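Local coordinates for protein nucleoporin NUP82 (Chaetomium thermophilum, PDB 5CWW) that probably serves as a structural component of the nuclear pore complex and as a docking partner for nuclear transport factors that associate with it transiently, at residues F373-N378 against P468-F473; L425-L430 against V437-D442; G61-W66 against Y106-T111. All coordinates share one frame; numbering follows the deposited sequence. Where two conformers were deposited one is given.

Contact 1 of 3, residues F373-N378 against P468-F473; sequences FDFDLN and PSLLTF
Pro468 lies over one face of the Phe373 ring, its CB set toward the rim at 24° from the ring normal and 3.6 Å from Phe373 CE2, a CH-pi contact in which the two side chains cross at about a right angle. Ser469 C sits at the edge of the same ring, in its plane, and Leu470 CG comes within 3.7 Å of Phe373 CD2. The Phe375 ring meets Leu470 CD1 at its edge, 4.0 Å from CE1, while Phe373 O stands above one of its faces, offset toward the rim. An alanine in place of Phe373 would probably leave Pro468 CB and Leu470 CG without the ring they pack on and open a gap beside Trp273, whose ring also meets this phenylalanine. Segment 373-378 supplies a short outer strand that runs parallel to 469-476, an addition to one sheet of the N-terminal, evidently beta-propeller, domain of the protein. The parallel ladder alternates: Asp374 N bonds to Pro468 O (2.8 Å) and Asp376 N to Leu470 O (2.8 Å), with Leu470 N and Thr472 N answering to Asp374 O and Asp376 O. Thr472 also brings its hydroxyl to the last of these; with OG1 anti to its own carbonyl carbon (chi1 -50°), it donates over 3.0 Å to Asp376 O from 41° above the carbonyl plane, so two donors grip this oxygen. The strand then breaks in a type II turn from Phe375 to Asn378. Leu377 CD1 lies 3.8 Å from Leu471 CD1, and a water donates to both Leu377 O and Thr472 O. Outside the two segments, Asp376 OD2 forms a salt bridge with a basic side chain of another protein's chain.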
# COMPACT_ATOMS: atom_id res chain seq x y z
N PHE B 373 -6.49 -7.03 -9.50
CA PHE B 373 -7.07 -8.34 -9.22
C PHE B 373 -8.57 -8.33 -9.46
O PHE B 373 -9.27 -7.42 -9.03
CB PHE B 373 -6.78 -8.76 -7.78
CG PHE B 373 -5.39 -9.28 -7.57
CD1 PHE B 373 -4.31 -8.42 -7.48
CD2 PHE B 373 -5.16 -10.65 -7.45
CE1 PHE B 373 -3.03 -8.91 -7.28
CE2 PHE B 373 -3.89 -11.14 -7.25
CZ PHE B 373 -2.82 -10.26 -7.17
N ASP B 374 -9.06 -9.36 -10.15
CA ASP B 374 -10.50 -9.54 -10.31
C ASP B 374 -11.06 -10.25 -9.08
O ASP B 374 -10.54 -11.29 -8.67
CB ASP B 374 -10.81 -10.35 -11.57
CG ASP B 374 -12.29 -10.50 -11.81
OD1 ASP B 374 -12.93 -9.51 -12.23
OD2 ASP B 374 -12.82 -11.61 -11.59
N PHE B 375 -12.10 -9.67 -8.49
CA PHE B 375 -12.75 -10.26 -7.33
C PHE B 375 -13.82 -11.25 -7.78
O PHE B 375 -14.91 -10.85 -8.19
CB PHE B 375 -13.36 -9.18 -6.44
CG PHE B 375 -12.37 -8.16 -5.95
CD1 PHE B 375 -11.06 -8.51 -5.68
CD2 PHE B 375 -12.75 -6.84 -5.77
CE1 PHE B 375 -10.15 -7.57 -5.24
CE2 PHE B 375 -11.84 -5.89 -5.32
CZ PHE B 375 -10.54 -6.26 -5.06
N ASP B 376 -13.50 -12.53 -7.71
CA ASP B 376 -14.46 -13.57 -8.07
C ASP B 376 -15.57 -13.61 -7.02
O ASP B 376 -15.31 -13.47 -5.82
CB ASP B 376 -13.76 -14.93 -8.19
CG ASP B 376 -14.65 -15.99 -8.79
OD1 ASP B 376 -15.66 -15.65 -9.44
OD2 ASP B 376 -14.34 -17.19 -8.61
N LEU B 377 -16.81 -13.80 -7.48
CA LEU B 377 -17.99 -13.76 -6.62
C LEU B 377 -18.12 -12.44 -5.86
O LEU B 377 -18.64 -12.40 -4.75
CB LEU B 377 -17.98 -14.92 -5.62
CG LEU B 377 -17.86 -16.34 -6.19
CD1 LEU B 377 -18.01 -17.35 -5.06
CD2 LEU B 377 -18.90 -16.59 -7.27
N ASN B 378 -17.65 -11.36 -6.47
CA ASN B 378 -17.80 -10.03 -5.89
C ASN B 378 -19.28 -9.66 -5.80
O ASN B 378 -20.05 -9.99 -6.69
CB ASN B 378 -17.04 -9.00 -6.72
CG ASN B 378 -16.97 -7.65 -6.05
OD1 ASN B 378 -16.24 -7.46 -5.09
ND2 ASN B 378 -17.73 -6.68 -6.58
N PRO B 468 -5.22 -11.52 -12.82
CA PRO B 468 -5.12 -12.26 -11.55
C PRO B 468 -6.42 -12.20 -10.76
O PRO B 468 -7.20 -11.26 -10.94
CB PRO B 468 -4.00 -11.53 -10.81
CG PRO B 468 -3.92 -10.18 -11.44
CD PRO B 468 -4.31 -10.37 -12.87
N SER B 469 -6.65 -13.19 -9.90
CA SER B 469 -7.94 -13.32 -9.23
C SER B 469 -7.83 -13.57 -7.73
O SER B 469 -6.90 -14.24 -7.26
CB SER B 469 -8.74 -14.46 -9.87
OG SER B 469 -9.98 -14.66 -9.21
N LEU B 470 -8.78 -13.00 -7.00
CA LEU B 470 -9.00 -13.33 -5.59
C LEU B 470 -10.42 -13.84 -5.44
O LEU B 470 -11.31 -13.44 -6.19
CB LEU B 470 -8.77 -12.11 -4.70
CG LEU B 470 -7.35 -11.54 -4.66
CD1 LEU B 470 -7.35 -10.19 -3.95
CD2 LEU B 470 -6.40 -12.51 -3.97
N LEU B 471 -10.64 -14.71 -4.46
CA LEU B 471 -11.97 -15.24 -4.17
C LEU B 471 -12.62 -14.47 -3.03
O LEU B 471 -12.15 -14.53 -1.89
CB LEU B 471 -11.89 -16.73 -3.82
CG LEU B 471 -13.19 -17.39 -3.32
CD1 LEU B 471 -14.30 -17.27 -4.35
CD2 LEU B 471 -12.95 -18.85 -2.97
N THR B 472 -13.69 -13.75 -3.34
CA THR B 472 -14.44 -13.04 -2.31
C THR B 472 -15.17 -14.06 -1.45
O THR B 472 -16.09 -14.73 -1.91
CB THR B 472 -15.46 -12.06 -2.92
OG1 THR B 472 -14.81 -11.23 -3.89
CG2 THR B 472 -16.06 -11.18 -1.83
N PHE B 473 -14.75 -14.19 -0.20
CA PHE B 473 -15.35 -15.15 0.71
C PHE B 473 -16.53 -14.54 1.46
O PHE B 473 -17.56 -15.18 1.64
CB PHE B 473 -14.32 -15.67 1.71
CG PHE B 473 -14.94 -16.35 2.90
CD1 PHE B 473 -15.54 -17.59 2.77
CD2 PHE B 473 -14.94 -15.73 4.14
CE1 PHE B 473 -16.13 -18.20 3.86
CE2 PHE B 473 -15.52 -16.35 5.23
CZ PHE B 473 -16.12 -17.58 5.09
O HOH W 1 -18.92 -13.23 -2.17

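Contact 2 of 3, residues L425-L430 against V437-D442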
# COMPACT_ATOMS: atom_id res chain seq x y z
N LEU B 425 -3.16 -20.06 3.23
CA LEU B 425 -3.56 -19.16 2.15
C LEU B 425 -3.46 -17.72 2.63
O LEU B 425 -3.74 -17.42 3.79
CB LEU B 425 -4.99 -19.44 1.69
CG LEU B 425 -5.35 -20.82 1.13
CD1 LEU B 425 -6.86 -20.91 1.00
CD2 LEU B 425 -4.68 -21.06 -0.21
N ASN B 426 -3.07 -16.83 1.73
CA ASN B 426 -3.13 -15.40 2.03
C ASN B 426 -4.59 -14.97 2.15
O ASN B 426 -5.44 -15.40 1.37
CB ASN B 426 -2.43 -14.58 0.95
CG ASN B 426 -0.98 -14.98 0.76
OD1 ASN B 426 -0.17 -14.90 1.69
ND2 ASN B 426 -0.63 -15.40 -0.45
N ILE B 427 -4.87 -14.14 3.14
CA ILE B 427 -6.18 -13.54 3.30
C ILE B 427 -6.05 -12.04 3.10
O ILE B 427 -5.34 -11.37 3.86
CB ILE B 427 -6.81 -13.84 4.67
CG1 ILE B 427 -6.82 -15.35 4.93
CG2 ILE B 427 -8.23 -13.28 4.74
CD1 ILE B 427 -7.31 -15.76 6.31
N ILE B 428 -6.71 -11.52 2.08
CA ILE B 428 -6.65 -10.11 1.75
C ILE B 428 -7.94 -9.44 2.23
O ILE B 428 -9.03 -9.74 1.75
CB ILE B 428 -6.45 -9.88 0.24
CG1 ILE B 428 -5.07 -10.37 -0.20
CG2 ILE B 428 -6.57 -8.40 -0.11
CD1 ILE B 428 -4.93 -11.87 -0.37
N CYS B 429 -7.79 -8.55 3.21
CA CYS B 429 -8.92 -7.84 3.79
C CYS B 429 -8.94 -6.40 3.26
O CYS B 429 -7.92 -5.72 3.26
CB CYS B 429 -8.83 -7.85 5.31
SG CYS B 429 -8.64 -9.52 6.01
N LEU B 430 -10.11 -5.96 2.80
CA LEU B 430 -10.27 -4.66 2.16
C LEU B 430 -11.31 -3.82 2.88
O LEU B 430 -12.42 -4.28 3.12
CB LEU B 430 -10.65 -4.84 0.69
CG LEU B 430 -9.78 -5.79 -0.14
CD1 LEU B 430 -10.39 -6.00 -1.52
CD2 LEU B 430 -8.36 -5.26 -0.25
N VAL B 437 -16.29 -4.16 4.92
CA VAL B 437 -15.12 -5.03 4.95
C VAL B 437 -15.32 -6.20 4.01
O VAL B 437 -16.40 -6.80 3.98
CB VAL B 437 -14.83 -5.56 6.37
CG1 VAL B 437 -13.62 -6.50 6.36
CG2 VAL B 437 -14.61 -4.41 7.33
N LYS B 438 -14.29 -6.52 3.24
CA LYS B 438 -14.33 -7.63 2.30
C LYS B 438 -13.18 -8.58 2.59
O LYS B 438 -12.02 -8.17 2.62
CB LYS B 438 -14.28 -7.11 0.86
CG LYS B 438 -14.64 -8.15 -0.18
CD LYS B 438 -14.70 -7.55 -1.58
CE LYS B 438 -15.91 -6.63 -1.74
NZ LYS B 438 -15.88 -5.89 -3.03
N ILE B 439 -13.52 -9.85 2.81
CA ILE B 439 -12.52 -10.88 3.11
C ILE B 439 -12.32 -11.74 1.87
O ILE B 439 -13.23 -12.46 1.45
CB ILE B 439 -12.95 -11.76 4.30
CG1 ILE B 439 -13.33 -10.90 5.51
CG2 ILE B 439 -11.84 -12.75 4.65
CD1 ILE B 439 -12.22 -9.98 5.99
N CYS B 440 -11.13 -11.66 1.30
CA CYS B 440 -10.80 -12.39 0.08
C CYS B 440 -9.73 -13.44 0.34
O CYS B 440 -8.83 -13.23 1.16
CB CYS B 440 -10.33 -11.43 -1.01
SG CYS B 440 -11.49 -10.09 -1.32
N LEU B 441 -9.82 -14.56 -0.37
CA LEU B 441 -8.85 -15.64 -0.24
C LEU B 441 -8.03 -15.75 -1.52
O LEU B 441 -8.57 -15.72 -2.63
CB LEU B 441 -9.55 -16.96 0.05
CG LEU B 441 -10.40 -17.02 1.32
CD1 LEU B 441 -11.20 -18.31 1.36
CD2 LEU B 441 -9.53 -16.88 2.56
N ASP B 442 -6.72 -15.87 -1.35
CA ASP B 442 -5.81 -16.04 -2.47
C ASP B 442 -5.72 -17.51 -2.85
O ASP B 442 -4.79 -18.22 -2.44
CB ASP B 442 -4.43 -15.47 -2.13
CG ASP B 442 -3.45 -15.59 -3.29
OD1 ASP B 442 -3.90 -15.80 -4.43
OD2 ASP B 442 -2.23 -15.46 -3.04
O HOH W 2 -2.58 -17.95 -0.92
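Asn426 carries CG anti to its own carbonyl carbon (chi1 -57°), and Asp442 carries CG anti to its backbone N (chi1 -179°). The two side chains lie side by side, pointing the same way, with amide and carboxylate planes only 18° apart. Asn426 ND2 donates to Asp442 OD2 over 3.0 Å, nearly in the amide plane, onto the anti lone pair of the oxygen; Asn426 OD1 accepts from Glu397 N, which helps to fix the amide's rotation. In the backbone of the same two residues, Asp442 N bonds to Asn426 O, and a water accepts from Asn426 N (2.9 Å) and donates to Asp442 O (2.7 Å). From here the beta hairpin 427-432/437-441 runs on through two hydrogen-bonded pairs, Ile428 with Cys440 and Leu430 with Lys438. On one face Ile427 CG2 meets Ile439 CG2 at 3.6 Å, Ile427 CG1 touches Leu441 CD2 at 3.9 Å, and Ile439 CD1 reaches Cys429 SG at 3.6 Å; Phe502 of another sheet packs on Cys429 and Ile439. On the other face Leu430 CD1 approaches Cys440 SG, and Lys438 NZ bonds to Asn378 OD1 and bridges to Glu382. Asp442 is buried, yet Val446 N joins Asn426 ND2 at OD2 and Gly445 N serves OD1; these neutral donors are likely to stabilise its negative charge without a cation among the partners named.

Contact 3 of 3, residues G61-W66 against Y106-T111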
# COMPACT_ATOMS: atom_id res chain seq x y z
N GLY B 61 -0.57 16.90 17.61
CA GLY B 61 -0.09 18.05 16.87
C GLY B 61 1.32 17.81 16.36
O GLY B 61 1.56 16.86 15.61
N LYS B 62 2.25 18.66 16.78
CA LYS B 62 3.64 18.57 16.32
C LYS B 62 4.56 17.93 17.36
O LYS B 62 5.78 18.03 17.25
CB LYS B 62 4.17 19.96 15.95
CG LYS B 62 3.42 20.63 14.82
CD LYS B 62 4.03 21.99 14.49
CE LYS B 62 3.36 22.64 13.30
NZ LYS B 62 1.91 22.88 13.53
N GLN B 63 3.98 17.27 18.36
CA GLN B 63 4.76 16.62 19.41
C GLN B 63 4.27 15.20 19.67
O GLN B 63 3.11 14.88 19.41
CB GLN B 63 4.72 17.43 20.70
CG GLN B 63 3.34 17.54 21.33
CD GLN B 63 3.34 18.40 22.58
OE1 GLN B 63 4.27 19.16 22.84
NE2 GLN B 63 2.28 18.28 23.38
N ILE B 64 5.16 14.37 20.19
CA ILE B 64 4.83 13.00 20.56
C ILE B 64 4.94 12.83 22.08
O ILE B 64 6.00 13.06 22.66
CB ILE B 64 5.76 11.98 19.87
CG1 ILE B 64 5.73 12.18 18.35
CG2 ILE B 64 5.34 10.55 20.22
CD1 ILE B 64 6.77 11.36 17.60
N ARG B 65 3.85 12.42 22.71
CA ARG B 65 3.83 12.22 24.15
C ARG B 65 4.15 10.77 24.49
O ARG B 65 3.44 9.85 24.09
CB ARG B 65 2.48 12.64 24.73
CG ARG B 65 2.16 14.10 24.45
CD ARG B 65 0.84 14.53 25.03
NE ARG B 65 0.62 15.96 24.81
CZ ARG B 65 -0.58 16.53 24.71
NH1 ARG B 65 -1.68 15.81 24.83
NH2 ARG B 65 -0.67 17.84 24.51
N TRP B 66 5.24 10.60 25.22
CA TRP B 66 5.80 9.29 25.53
C TRP B 66 5.48 8.88 26.97
O TRP B 66 5.65 9.68 27.89
CB TRP B 66 7.31 9.32 25.31
CG TRP B 66 8.02 8.03 25.56
CD1 TRP B 66 7.52 6.77 25.40
CD2 TRP B 66 9.36 7.88 26.02
NE1 TRP B 66 8.48 5.84 25.73
CE2 TRP B 66 9.62 6.50 26.12
CE3 TRP B 66 10.38 8.78 26.37
CZ2 TRP B 66 10.85 5.99 26.54
CZ3 TRP B 66 11.59 8.28 26.79
CH2 TRP B 66 11.82 6.90 26.88
N TYR B 106 6.37 9.50 32.25
CA TYR B 106 5.82 10.43 31.27
C TYR B 106 6.89 11.40 30.78
O TYR B 106 7.60 12.01 31.58
CB TYR B 106 4.64 11.21 31.86
CG TYR B 106 4.11 12.28 30.94
CD1 TYR B 106 3.43 11.94 29.77
CD2 TYR B 106 4.28 13.63 31.23
CE1 TYR B 106 2.94 12.92 28.92
CE2 TYR B 106 3.80 14.61 30.38
CZ TYR B 106 3.12 14.25 29.23
OH TYR B 106 2.64 15.22 28.39
N ARG B 107 6.99 11.55 29.47
CA ARG B 107 7.95 12.46 28.85
C ARG B 107 7.37 13.05 27.58
O ARG B 107 6.56 12.42 26.90
CB ARG B 107 9.26 11.73 28.55
CG ARG B 107 10.27 11.73 29.69
CD ARG B 107 10.87 13.11 29.90
NE ARG B 107 12.24 13.03 30.41
CZ ARG B 107 13.08 14.06 30.47
NH1 ARG B 107 12.71 15.26 30.04
NH2 ARG B 107 14.31 13.89 30.95
N ILE B 108 7.80 14.27 27.25
CA ILE B 108 7.37 14.93 26.03
C ILE B 108 8.47 14.79 24.98
O ILE B 108 9.65 14.91 25.29
CB ILE B 108 7.04 16.44 26.26
CG1 ILE B 108 5.85 16.87 25.40
CG2 ILE B 108 8.25 17.34 26.02
CD1 ILE B 108 4.53 16.40 25.94
N ILE B 109 8.07 14.53 23.74
CA ILE B 109 9.00 14.47 22.62
C ILE B 109 8.64 15.54 21.59
O ILE B 109 7.75 15.35 20.77
CB ILE B 109 8.99 13.09 21.91
CG1 ILE B 109 8.99 11.94 22.92
CG2 ILE B 109 10.17 12.98 20.94
CD1 ILE B 109 10.23 11.87 23.76
N LYS B 110 9.35 16.66 21.64
CA LYS B 110 9.18 17.69 20.62
C LYS B 110 9.80 17.20 19.33
O LYS B 110 10.85 16.55 19.34
CB LYS B 110 9.81 19.01 21.06
CG LYS B 110 8.87 19.93 21.84
CD LYS B 110 7.75 20.46 20.95
CE LYS B 110 6.85 21.43 21.70
NZ LYS B 110 5.72 21.91 20.86
N THR B 111 9.15 17.50 18.21
CA THR B 111 9.58 17.04 16.90
C THR B 111 9.82 18.22 15.97
O THR B 111 9.36 19.33 16.24
CB THR B 111 8.53 16.10 16.26
OG1 THR B 111 7.44 16.88 15.77
CG2 THR B 111 8.02 15.09 17.27
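Ile109 packs against Ile64, its partner across the strand pair, and diagonally on Trp66. Its CB lies 4.0 Å from Ile64 CB, and its CG1 is 3.9 Å from Trp66 CB. The indole, with CG anti to the backbone N (chi1 -179°), brings CE3 to 3.8 Å from Arg107 CB, where the two side chains cross. Beyond this touch Trp66 NE1 bonds to Glu55, and Arg107 bonds through NE to His147 O and makes a cation-pi contact with Phe156. Phe57 stacks on Trp66, and Phe160 touches Ile109 and Thr111. Strand 106-110 is the outermost of four antiparallel strands, one blade of the evident beta-propeller; helix 69-77 and an unmodelled stretch separate it from its neighbour 63-68, with which it pairs through Ile64/Ile109 and Trp66/Arg107. Ile64 and Ile109 bond twice, by a nearly straight Ile64 N to Ile109 O (174°) and a more bent return. On the opposite face the packing is also close where Arg65 CG rests 3.6 Å from Ile108 CD1 and the buried Tyr106 lies alongside Arg65, its OH 3.9 Å from CD. The loose side is farther along that face, where the partly exposed Gln63 and the exposed Lys110 cross at the solvent.

Along the chain contact 3 comes first; contact 1 then opens, and contact 2 falls between its two segments. Contacts 1 and 2 share one mixed sheet, in which strands 469-476 and 437-441 are neighbours; their centres are about 9 Å apart. They are joined by Leu441 N to Leu471 O (2.8 Å), by Asn378 OD1 to Lys438 NZ (2.6 Å), and by Phe375 CZ packing on Leu430 CD1. Contact 3 belongs to a separate sheet on the opposite side of the chain's centre, about 43 Å from contact 1 and about 36 Å from contact 2 between centres. The three thus probably sample two distant blades of one propeller; contacts 1 and 2 also meet another protein's chain, whereas contact 3 does not.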